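Local coordinates for protein pyoverdine synthetase F (Pseudomonas aeruginosa PAO1, PDB 6CUL) that is a pyoverdine synthetase protein with an alpha/beta fold built round a mixed beta sheet with a Rossmann-like core, at residues E54-V58 with V94-L99; D63-D69 with T109-Y113; K124-E128 with V150-L155; V237-E241 with N254-S259. One frame throughout, in Å; residues are numbered along the deposited sequence.

Interaction 1. Residues E54-V58 with V94-L99; sequences ELVGV and VQGKTL
Lys97 and Glu54 meet with their chains at about a right angle, the lysine coming up from a tight turn and the glutamate reaching out from residues 54-58. Both chains are extended, and with CG anti to the backbone N (chi1 -164°) Glu54 carries its carboxylate across to the ammonium. OE2 and NZ form a salt bridge whose modelled length is doubtful, because OE2 is crowded by its neighbour. NZ also gives a weak hydrogen bond of 3.5 Å to Leu55 O. A long flexible lysine suits the place, since it must span from the turn to the strand's backbone.

The turn that presents Lys97 is closed by two backbone bonds, Val94 N to Lys97 O at 2.7 Å and a weaker one from Lys97 N to Val94 O. Gln95 and Gly96 lie between them, both with positive phi, a region that glycine enters easily.

Next to the charged pair, on the buried side, the contact is aliphatic. Leu55 CD2 faces two residues, 4.4 Å from Val94 CG2 and equally far from Leu99 CD1. Val58, pointing toward the loop, brings CG2 within 4.4 Å of the same Leu99 CD1. Helix 36-46 covers this cluster, Leu44 meeting Leu55 and Leu37 touching both Val58 and Leu99.

Branched aliphatic groups meet loosely on the buried side, while the ion pair sits where Glu54 and Lys97 are partly exposed. The chemistry implies an apolar support for the loop, with an ion pair on its partly exposed side that solvent would probably weaken.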
# COMPACT_ATOMS: atom_id res chain seq x y z
N GLU A 54 2.55 -17.93 3.87
CA GLU A 54 1.28 -18.27 3.30
C GLU A 54 0.46 -17.02 3.46
O GLU A 54 0.32 -16.55 4.55
CB GLU A 54 0.62 -19.41 4.00
CG GLU A 54 -0.49 -19.96 3.16
CD GLU A 54 -1.38 -20.86 3.90
OE1 GLU A 54 -1.13 -21.13 5.00
OE2 GLU A 54 -2.33 -21.29 3.39
N LEU A 55 -0.10 -16.48 2.39
CA LEU A 55 -0.89 -15.30 2.57
C LEU A 55 -2.22 -15.80 3.20
O LEU A 55 -2.89 -16.66 2.67
CB LEU A 55 -1.08 -14.61 1.24
CG LEU A 55 -2.04 -13.44 1.20
CD1 LEU A 55 -1.53 -12.25 1.93
CD2 LEU A 55 -2.37 -13.11 -0.22
N VAL A 56 -2.59 -15.26 4.34
CA VAL A 56 -3.77 -15.78 4.98
C VAL A 56 -5.02 -14.96 4.84
O VAL A 56 -6.04 -15.49 4.62
CB VAL A 56 -3.50 -16.24 6.42
CG1 VAL A 56 -2.49 -17.35 6.41
CG2 VAL A 56 -3.04 -15.10 7.29
N GLY A 57 -4.94 -13.66 4.93
CA GLY A 57 -6.11 -12.86 4.75
C GLY A 57 -5.83 -11.60 4.01
O GLY A 57 -4.78 -11.06 4.12
N VAL A 58 -6.79 -11.12 3.26
CA VAL A 58 -6.59 -9.88 2.52
C VAL A 58 -7.65 -8.89 2.97
O VAL A 58 -8.66 -8.72 2.36
CB VAL A 58 -6.65 -10.06 0.96
CG1 VAL A 58 -6.48 -8.74 0.27
CG2 VAL A 58 -5.60 -11.02 0.45
N VAL A 94 -3.86 -17.60 -5.56
CA VAL A 94 -2.63 -17.47 -4.81
C VAL A 94 -2.40 -18.78 -4.12
O VAL A 94 -3.22 -19.13 -3.31
CB VAL A 94 -2.68 -16.41 -3.70
CG1 VAL A 94 -3.91 -16.56 -2.85
CG2 VAL A 94 -1.45 -16.48 -2.84
N GLN A 95 -1.30 -19.47 -4.41
CA GLN A 95 -0.96 -20.71 -3.76
C GLN A 95 -2.10 -21.67 -3.78
O GLN A 95 -2.50 -22.12 -2.74
CB GLN A 95 -0.48 -20.50 -2.34
CG GLN A 95 0.20 -21.74 -1.76
CD GLN A 95 -0.71 -22.63 -0.93
OE1 GLN A 95 -1.87 -22.34 -0.71
NE2 GLN A 95 -0.17 -23.76 -0.51
N GLY A 96 -2.70 -21.91 -4.92
CA GLY A 96 -3.84 -22.80 -4.91
C GLY A 96 -5.00 -22.38 -4.02
O GLY A 96 -5.56 -23.22 -3.39
N LYS A 97 -5.30 -21.10 -3.93
CA LYS A 97 -6.42 -20.56 -3.20
C LYS A 97 -6.92 -19.47 -4.12
O LYS A 97 -6.13 -18.71 -4.64
CB LYS A 97 -6.01 -19.89 -1.89
CG LYS A 97 -5.20 -20.68 -0.90
CD LYS A 97 -5.03 -19.87 0.37
CE LYS A 97 -4.06 -20.48 1.36
NZ LYS A 97 -4.15 -19.88 2.70
N THR A 98 -8.22 -19.37 -4.32
CA THR A 98 -8.81 -18.33 -5.12
C THR A 98 -8.49 -17.06 -4.39
O THR A 98 -8.76 -16.98 -3.26
CB THR A 98 -10.33 -18.53 -5.17
OG1 THR A 98 -10.63 -19.79 -5.72
CG2 THR A 98 -10.94 -17.55 -5.97
N LEU A 99 -7.90 -16.06 -5.03
CA LEU A 99 -7.52 -14.86 -4.31
C LEU A 99 -8.68 -14.10 -3.72
O LEU A 99 -8.56 -13.61 -2.62
CB LEU A 99 -6.65 -13.94 -5.13
CG LEU A 99 -6.35 -12.61 -4.54
CD1 LEU A 99 -5.17 -12.60 -3.60
CD2 LEU A 99 -6.02 -11.70 -5.63

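Interaction 2. Residues D63-D69 with T109-Y113; sequences DAELPRD and TYRRY. With FGD (N-(4-{[(2-amino-4-oxo-1,4-dihydroquinazolin-6-yl)methyl]amino}benzene-1-carbonyl)-D-glutamic acid), chain I; CIT (citric acid), chain J.
Arg111 and Asp69 meet in a forked salt bridge at the N-terminal end of helix 67-72, where Leu66 is the N-cap residue and Pro67 and Arg68 line a pocket for the ligand FGD. The two side chains come from opposite directions: Arg111 NH2 lies 2.5 Å from Asp69 OD2, and NH1 is 3.2 Å from OD1 in a nearly straight bond of 168°. Carboxylate and guanidinium are turned 31° apart, so the fork is somewhat twisted. Asp69 OD2 also accepts from Asp63 N at 3.1 Å through its anti lone pair, which ties the preceding loop to the helix.

Leu66 CD1 lies 3.4 Å above one face of the Arg111 guanidinium, and citrate O3 covers the opposite face. Citrate O6 gathers three N-H groups, Arg68 NE and NH2 and Arg111 NH1, the last at 2.9 Å; the anion, probably from the crystallisation liquor, offsets the closeness of the two arginines. With CG between backbone N and carbonyl carbon (chi1 74°), Arg68 swings its extended chain toward the citrate and adds a weak bond from NH2 to Arg111 O.

Farther out, Asp63 OD2 takes Arg112 NH2 at 2.9 Å in a salt bridge and Glu65 N at 2.6 Å, the latter making an Asx turn. Glu65 CB lies over a face of the Arg112 guanidinium. At the helix start itself, the FGD carboxylate oxygen O08 lies 3.0 Å from Arg68 N.

Two arginines converging on one carboxylate are typical of an anion site, here holding citrate.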
# COMPACT_ATOMS: atom_id res chain seq x y z
N ASP A 63 -15.91 0.98 3.63
CA ASP A 63 -17.26 0.60 3.96
C ASP A 63 -18.30 1.08 2.96
O ASP A 63 -18.34 2.20 2.66
CB ASP A 63 -17.65 0.96 5.40
CG ASP A 63 -19.06 0.57 5.71
OD1 ASP A 63 -19.41 -0.59 5.96
OD2 ASP A 63 -19.85 1.43 5.53
N ALA A 64 -19.11 0.18 2.52
CA ALA A 64 -20.13 0.49 1.58
C ALA A 64 -21.13 1.54 2.05
O ALA A 64 -21.68 2.22 1.27
CB ALA A 64 -20.80 -0.77 1.12
N GLU A 65 -21.28 1.73 3.34
CA GLU A 65 -22.15 2.74 3.80
C GLU A 65 -21.53 4.12 3.84
O GLU A 65 -22.06 4.92 4.53
CB GLU A 65 -22.64 2.43 5.17
CG GLU A 65 -23.56 1.28 5.25
CD GLU A 65 -24.97 1.57 4.82
OE1 GLU A 65 -25.31 2.72 4.62
OE2 GLU A 65 -25.72 0.61 4.71
N LEU A 66 -20.43 4.36 3.22
CA LEU A 66 -19.90 5.67 3.24
C LEU A 66 -20.01 6.10 1.82
O LEU A 66 -19.44 5.49 0.99
CB LEU A 66 -18.48 5.70 3.72
CG LEU A 66 -18.28 6.14 5.14
CD1 LEU A 66 -16.82 6.35 5.34
CD2 LEU A 66 -18.99 7.38 5.49
N PRO A 67 -20.79 7.12 1.54
CA PRO A 67 -20.97 7.49 0.16
C PRO A 67 -19.64 7.91 -0.52
O PRO A 67 -19.54 7.66 -1.69
CB PRO A 67 -22.06 8.52 0.22
CG PRO A 67 -22.71 8.31 1.50
CD PRO A 67 -21.64 7.91 2.42
N ARG A 68 -18.74 8.58 0.19
CA ARG A 68 -17.42 8.92 -0.31
C ARG A 68 -16.58 7.65 -0.57
O ARG A 68 -15.86 7.60 -1.47
CB ARG A 68 -16.70 9.93 0.57
CG ARG A 68 -16.16 9.40 1.87
CD ARG A 68 -15.61 10.46 2.73
NE ARG A 68 -15.14 9.91 3.94
CZ ARG A 68 -15.81 9.88 5.05
NH1 ARG A 68 -16.99 10.37 5.16
NH2 ARG A 68 -15.24 9.37 6.07
N ASP A 69 -16.69 6.68 0.29
CA ASP A 69 -16.08 5.40 0.03
C ASP A 69 -16.74 4.78 -1.23
O ASP A 69 -16.11 4.09 -1.91
CB ASP A 69 -16.13 4.44 1.25
CG ASP A 69 -14.96 4.59 2.16
OD1 ASP A 69 -14.34 5.55 2.01
OD2 ASP A 69 -14.70 3.78 3.02
N THR A 109 -15.67 2.13 9.92
CA THR A 109 -16.98 2.75 10.01
C THR A 109 -17.01 4.01 10.86
O THR A 109 -17.65 4.93 10.53
CB THR A 109 -17.92 1.78 10.59
OG1 THR A 109 -17.33 1.19 11.74
CG2 THR A 109 -18.16 0.80 9.60
N TYR A 110 -16.13 4.08 11.82
CA TYR A 110 -15.95 5.18 12.68
C TYR A 110 -15.75 6.42 11.89
O TYR A 110 -16.01 7.44 12.40
CB TYR A 110 -14.73 4.95 13.59
CG TYR A 110 -13.36 5.13 12.97
CD1 TYR A 110 -12.82 6.38 12.82
CD2 TYR A 110 -12.60 4.06 12.57
CE1 TYR A 110 -11.61 6.56 12.29
CE2 TYR A 110 -11.36 4.22 12.03
CZ TYR A 110 -10.87 5.49 11.89
OH TYR A 110 -9.68 5.74 11.33
N ARG A 111 -15.31 6.33 10.67
CA ARG A 111 -15.18 7.47 9.81
C ARG A 111 -16.52 8.17 9.48
O ARG A 111 -16.49 9.28 9.12
CB ARG A 111 -14.37 7.13 8.58
CG ARG A 111 -12.90 6.96 8.77
CD ARG A 111 -12.22 6.60 7.50
NE ARG A 111 -12.75 5.42 6.88
CZ ARG A 111 -13.22 5.32 5.66
NH1 ARG A 111 -13.23 6.31 4.88
NH2 ARG A 111 -13.65 4.19 5.25
N ARG A 112 -17.65 7.52 9.67
CA ARG A 112 -18.96 8.10 9.46
C ARG A 112 -19.14 9.27 10.39
O ARG A 112 -19.66 10.22 10.01
CB ARG A 112 -20.04 7.06 9.73
CG ARG A 112 -20.06 5.85 8.83
CD ARG A 112 -20.95 4.74 9.31
NE ARG A 112 -20.65 3.44 8.75
CZ ARG A 112 -21.50 2.44 8.68
NH1 ARG A 112 -22.70 2.55 9.09
NH2 ARG A 112 -21.12 1.33 8.18
N TYR A 113 -18.72 9.16 11.61
CA TYR A 113 -18.76 10.24 12.54
C TYR A 113 -17.67 11.25 12.20
O TYR A 113 -16.70 10.90 11.66
CB TYR A 113 -18.46 9.73 13.93
CG TYR A 113 -19.52 8.90 14.54
CD1 TYR A 113 -20.62 9.47 15.09
CD2 TYR A 113 -19.42 7.53 14.60
CE1 TYR A 113 -21.60 8.71 15.66
CE2 TYR A 113 -20.40 6.76 15.17
CZ TYR A 113 -21.50 7.36 15.71
OH TYR A 113 -22.48 6.63 16.28
C13 FGD I . -13.99 11.68 -3.60
C15 FGD I . -16.31 11.20 -3.96
C17 FGD I . -14.68 10.47 -5.56
C20 FGD I . -12.94 9.17 -8.70
C21 FGD I . -12.22 9.71 -9.77
C22 FGD I . -12.15 9.01 -11.00
C24 FGD I . -13.50 7.24 -10.05
C02 FGD I . -17.64 14.91 -0.58
C04 FGD I . -17.38 13.43 -0.30
C05 FGD I . -18.59 12.75 0.35
C06 FGD I . -19.88 13.00 -0.43
C07 FGD I . -20.04 12.03 -1.60
C11 FGD I . -15.66 12.48 -1.88
C12 FGD I . -15.31 11.76 -3.19
C14 FGD I . -13.67 11.03 -4.79
C16 FGD I . -16.00 10.56 -5.14
C19 FGD I . -13.02 9.93 -7.37
C23 FGD I . -12.78 7.79 -11.14
C25 FGD I . -13.58 7.93 -8.84
C27 FGD I . -11.95 7.62 -13.56
C30 FGD I . -11.36 9.60 -12.17
N10 FGD I . -17.05 12.75 -1.54
N18 FGD I . -14.35 9.79 -6.80
N26 FGD I . -12.69 7.05 -12.43
N28 FGD I . -11.70 6.83 -14.75
N29 FGD I . -11.28 8.89 -13.41
O01 FGD I . -17.01 15.80 0.07
O03 FGD I . -18.49 15.25 -1.45
O08 FGD I . -19.98 10.79 -1.41
O09 FGD I . -20.23 12.48 -2.77
O31 FGD I . -10.82 10.65 -12.05
O32 FGD I . -14.80 12.81 -1.13
C1 CIT J . -8.20 11.37 5.18
O1 CIT J . -7.34 11.32 6.08
O2 CIT J . -7.86 11.56 3.99
C2 CIT J . -9.67 11.23 5.54
C3 CIT J . -10.35 10.04 4.85
O7 CIT J . -10.57 10.47 3.49
C4 CIT J . -9.54 8.74 4.82
C5 CIT J . -10.23 7.66 3.98
O3 CIT J . -10.30 6.50 4.43
O4 CIT J . -10.73 7.88 2.85
C6 CIT J . -11.65 9.76 5.62
O5 CIT J . -11.76 10.14 6.81
O6 CIT J . -12.63 9.18 5.09

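Interaction 3. Residues K124-E128 with V150-L155; sequences KSDFE and VILDEL
Glu128 turns its carboxylate into the bend of residues 150-155 and holds two successive backbone N-H groups, the tightest part of this contact. Leu155 N meets OE1 at 2.9 Å from well above the carboxylate plane, while Glu154 N reaches OE2 at 3.2 Å on the syn side and OE1 only weakly. The first torsion sets CG anti to the carbonyl carbon (chi1 -52°), and the extended chain then brings both oxygens to the loop. A buried glutamate suits the spot because the turn offers it amide hydrogens.

The other close-packed point is apolar. Val150 CG1 presses on Phe127 CE2 at 3.2 Å, the two side chains approaching from opposite directions. Tyr110 also packs on Val150.

Toward solvent the grip slackens. Lys124, bent at its last torsion, places NZ nearly in line with the Ile151 C=O bond, 3.1 Å from O, but its pairing with Asp153 OD1 is long at 3.8 Å, as is that with Glu128 OE2. Ser125 OG donates to the syn lone pair of Glu154 OE1 at 3.1 Å, a short polar side chain matched to the partly exposed glutamate. Asp153 OD1 stands only 2.7 Å from Glu128 OE2, with the carboxylates nearly coplanar; such crowding would probably raise the proton affinity of the pair, and Lys124 should offset part of the charge.

Helix 118-136 is the crossover between the parallel strands 103-105 and 142-145, and the loop after 142-145 packs back on it, within a beta-alpha-beta unit typical of a Rossmann-like sheet.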
# COMPACT_ATOMS: atom_id res chain seq x y z
N LYS A 124 -12.49 4.34 16.16
CA LYS A 124 -11.19 4.07 15.65
C LYS A 124 -10.49 3.05 16.52
O LYS A 124 -9.95 2.13 16.00
CB LYS A 124 -10.36 5.33 15.59
CG LYS A 124 -9.08 5.23 14.81
CD LYS A 124 -8.45 6.60 14.63
CE LYS A 124 -7.20 6.65 13.82
NZ LYS A 124 -6.17 6.11 14.63
N SER A 125 -10.55 3.21 17.82
CA SER A 125 -9.95 2.24 18.67
C SER A 125 -10.58 0.90 18.47
O SER A 125 -9.87 -0.04 18.38
CB SER A 125 -10.05 2.64 20.14
OG SER A 125 -9.73 1.58 21.01
N ASP A 126 -11.88 0.78 18.39
CA ASP A 126 -12.48 -0.52 18.19
C ASP A 126 -12.10 -1.19 16.85
O ASP A 126 -12.06 -2.37 16.78
CB ASP A 126 -13.99 -0.44 18.41
CG ASP A 126 -14.64 -1.76 18.51
OD1 ASP A 126 -14.61 -2.35 19.55
OD2 ASP A 126 -15.23 -2.19 17.58
N PHE A 127 -11.94 -0.41 15.80
CA PHE A 127 -11.48 -0.87 14.52
C PHE A 127 -10.07 -1.41 14.62
O PHE A 127 -9.79 -2.47 14.14
CB PHE A 127 -11.52 0.24 13.53
CG PHE A 127 -10.58 0.07 12.40
CD1 PHE A 127 -10.84 -0.81 11.40
CD2 PHE A 127 -9.44 0.82 12.32
CE1 PHE A 127 -10.01 -0.95 10.35
CE2 PHE A 127 -8.60 0.70 11.25
CZ PHE A 127 -8.89 -0.19 10.27
N GLU A 128 -9.20 -0.67 15.27
CA GLU A 128 -7.91 -1.20 15.55
C GLU A 128 -8.10 -2.43 16.43
O GLU A 128 -7.43 -3.40 16.23
CB GLU A 128 -7.02 -0.22 16.27
CG GLU A 128 -6.91 1.12 15.63
CD GLU A 128 -5.61 1.80 15.90
OE1 GLU A 128 -4.59 1.19 15.66
OE2 GLU A 128 -5.58 2.94 16.31
N VAL A 150 -6.10 4.32 7.13
CA VAL A 150 -6.21 4.54 8.52
C VAL A 150 -4.80 4.54 9.06
O VAL A 150 -3.99 3.81 8.60
CB VAL A 150 -7.07 3.45 9.15
CG1 VAL A 150 -7.09 3.50 10.64
CG2 VAL A 150 -8.46 3.53 8.64
N ILE A 151 -4.53 5.34 10.07
CA ILE A 151 -3.23 5.44 10.66
C ILE A 151 -3.24 4.64 11.88
O ILE A 151 -3.95 4.96 12.75
CB ILE A 151 -2.97 6.83 11.18
CG1 ILE A 151 -3.25 7.86 10.12
CG2 ILE A 151 -1.58 6.88 11.73
CD1 ILE A 151 -2.82 7.50 8.72
N LEU A 152 -2.40 3.65 11.97
CA LEU A 152 -2.46 2.82 13.12
C LEU A 152 -1.63 3.35 14.27
O LEU A 152 -0.49 3.39 14.17
CB LEU A 152 -2.02 1.42 12.74
CG LEU A 152 -3.01 0.65 11.89
CD1 LEU A 152 -2.73 0.85 10.43
CD2 LEU A 152 -3.01 -0.80 12.23
N ASP A 153 -2.22 3.87 15.31
CA ASP A 153 -1.47 4.30 16.47
C ASP A 153 -1.59 3.33 17.64
O ASP A 153 -0.69 3.32 18.43
CB ASP A 153 -1.84 5.72 16.95
CG ASP A 153 -3.21 5.80 17.52
OD1 ASP A 153 -3.88 4.83 17.34
OD2 ASP A 153 -3.64 6.78 18.10
N GLU A 154 -2.70 2.66 17.76
CA GLU A 154 -2.92 1.72 18.82
C GLU A 154 -2.50 0.31 18.55
O GLU A 154 -2.05 -0.34 19.44
CB GLU A 154 -4.36 1.73 19.27
CG GLU A 154 -4.70 2.94 20.08
CD GLU A 154 -6.13 2.95 20.49
OE1 GLU A 154 -6.68 1.83 20.51
OE2 GLU A 154 -6.67 4.00 20.79
N LEU A 155 -2.64 -0.15 17.32
CA LEU A 155 -2.18 -1.48 16.97
C LEU A 155 -0.68 -1.63 17.11
O LEU A 155 -0.22 -2.70 17.33
CB LEU A 155 -2.63 -1.95 15.60
CG LEU A 155 -2.75 -3.47 15.40
CD1 LEU A 155 -3.93 -4.03 16.12
CD2 LEU A 155 -2.83 -3.88 13.95

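Interaction 4. Residues V237-E241 with N254-S259; sequences VLKTE and NNFNNS
Thr240 and Asn255 form the first shell, their side chains crossing at about a right angle. The threonine hydroxyl donates to Asn255 OD1 over a very short 2.5 Å, and its CG2, anti to the backbone N (chi1 of OG1 -39°), rests on the helix backbone 3.6 Å from Asn254 C. A threonine fits because one branch can bond while the other packs. Ser259 enters beside it, CB 3.5 Å from Thr240 OG1, and its small side chain lets strand and helix come close: OG is 3.0 Å from Val237 CG1 and as near to Val237 O. At the exposed side, Asn258 ND2 lies 2.8 Å from Lys239 O, and Lys239 sets CB against Asn258 O before its chain leads away.

The next shell fixes these groups. Asn255 ND2 bonds to Gly218 O, which settles the rotation of the amide and aims its OD1 at Thr240. Thr217 O takes a further weak bond with Thr240 OG1, and Ser259 OG has one with Ala219 N, so strand 216-223 adds weak bonds to both hydroxyls. Val237 also touches Ala263, one turn on from Ser259 along helix 248-271.

The backbones set the frame: strand and helix axes approach to 6.8 Å, their directions 130° apart, and the helix widens into a pi-type turn at 256-259.

A short side-chain bond, with Asn255 ND2 fixed to Gly218 O and weaker bonds to strand 216-223, implies that the helix position on the edge strand is set partly by directional bonds, and not by apolar contact alone.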
# COMPACT_ATOMS: atom_id res chain seq x y z
N VAL A 237 15.01 -0.02 -1.27
CA VAL A 237 15.37 -0.01 -2.66
C VAL A 237 15.20 1.38 -3.24
O VAL A 237 14.36 2.05 -2.86
CB VAL A 237 14.62 -1.07 -3.50
CG1 VAL A 237 15.01 -1.10 -4.97
CG2 VAL A 237 14.88 -2.43 -2.96
N LEU A 238 16.08 1.74 -4.14
CA LEU A 238 16.09 3.00 -4.77
C LEU A 238 16.55 2.86 -6.14
O LEU A 238 17.60 3.24 -6.45
CB LEU A 238 16.99 3.94 -3.99
CG LEU A 238 17.16 5.33 -4.51
CD1 LEU A 238 15.88 6.12 -4.55
CD2 LEU A 238 18.25 6.10 -3.79
N LYS A 239 15.74 2.32 -6.99
CA LYS A 239 16.08 2.10 -8.36
C LYS A 239 15.20 2.76 -9.45
O LYS A 239 15.17 2.32 -10.54
CB LYS A 239 16.14 0.61 -8.57
CG LYS A 239 17.15 -0.01 -7.71
CD LYS A 239 17.38 -1.41 -8.04
CE LYS A 239 18.49 -2.00 -7.22
NZ LYS A 239 18.18 -2.32 -5.82
N THR A 240 14.50 3.81 -9.13
CA THR A 240 13.61 4.42 -10.07
C THR A 240 14.11 5.76 -10.57
O THR A 240 14.05 6.71 -9.87
CB THR A 240 12.25 4.57 -9.43
OG1 THR A 240 11.94 3.45 -8.64
CG2 THR A 240 11.23 4.68 -10.46
N GLU A 241 14.64 5.82 -11.79
CA GLU A 241 15.14 7.05 -12.34
C GLU A 241 13.93 7.90 -12.61
O GLU A 241 12.90 7.41 -12.93
CB GLU A 241 15.97 6.84 -13.59
CG GLU A 241 17.11 7.84 -13.80
CD GLU A 241 17.67 7.92 -15.22
OE1 GLU A 241 17.10 8.58 -16.06
OE2 GLU A 241 18.74 7.42 -15.47
N ASN A 254 6.72 2.95 -12.71
CA ASN A 254 8.10 2.63 -12.58
C ASN A 254 8.60 2.35 -11.15
O ASN A 254 9.36 1.48 -10.95
CB ASN A 254 8.88 3.73 -13.18
CG ASN A 254 8.80 3.73 -14.66
OD1 ASN A 254 8.30 2.84 -15.25
ND2 ASN A 254 9.29 4.74 -15.24
N ASN A 255 8.20 3.14 -10.19
CA ASN A 255 8.57 2.85 -8.84
C ASN A 255 7.94 1.53 -8.38
O ASN A 255 8.54 0.82 -7.68
CB ASN A 255 8.28 4.00 -7.91
CG ASN A 255 9.15 3.97 -6.70
OD1 ASN A 255 10.33 3.77 -6.80
ND2 ASN A 255 8.57 4.15 -5.57
N PHE A 256 6.70 1.26 -8.76
CA PHE A 256 6.08 0.01 -8.46
C PHE A 256 6.87 -1.07 -9.12
O PHE A 256 7.09 -2.03 -8.51
CB PHE A 256 4.74 -0.16 -9.08
CG PHE A 256 3.59 0.12 -8.22
CD1 PHE A 256 3.69 0.92 -7.14
CD2 PHE A 256 2.33 -0.34 -8.58
CE1 PHE A 256 2.56 1.20 -6.40
CE2 PHE A 256 1.23 -0.06 -7.86
CZ PHE A 256 1.34 0.69 -6.77
N ASN A 257 7.22 -0.94 -10.40
CA ASN A 257 8.02 -1.93 -11.10
C ASN A 257 9.58 -1.89 -10.87
O ASN A 257 10.19 -2.89 -10.86
CB ASN A 257 7.54 -2.06 -12.56
CG ASN A 257 6.02 -2.47 -12.70
OD1 ASN A 257 5.69 -3.58 -13.00
ND2 ASN A 257 5.17 -1.58 -12.53
N ASN A 258 10.19 -0.72 -10.72
CA ASN A 258 11.63 -0.62 -10.46
C ASN A 258 12.10 -0.79 -9.04
O ASN A 258 13.11 -1.30 -8.81
CB ASN A 258 12.22 0.69 -11.00
CG ASN A 258 12.95 0.52 -12.31
OD1 ASN A 258 12.93 -0.52 -12.90
ND2 ASN A 258 13.61 1.56 -12.74
N SER A 259 11.36 -0.31 -8.09
CA SER A 259 11.73 -0.44 -6.75
C SER A 259 10.79 -1.05 -5.74
O SER A 259 11.23 -1.54 -4.81
CB SER A 259 12.13 0.94 -6.28
OG SER A 259 12.82 0.88 -5.11

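Following the chain from the N terminus, interaction 1 opens on strand 55-60 and closes at 94-99, but interaction 2 opens at 63-69 inside that span and closes at 109-113, so the two cross. Interaction 1 ties strand 55-60 to the loop before strand 103-105, and interaction 2 ties the start of helix 67-72 to the loop after that strand. Interaction 3 follows in series, joining helix 118-136 to the loop after strand 142-145; it touches interaction 2 where Tyr110 packs on Lys124, Val150 and Phe127. Interaction 4 comes last, closing a short loop between edge strand 233-241 and helix 248-271, across the chain's centre from interactions 2 and 3. Interactions 1 and 4 reach the same sheet.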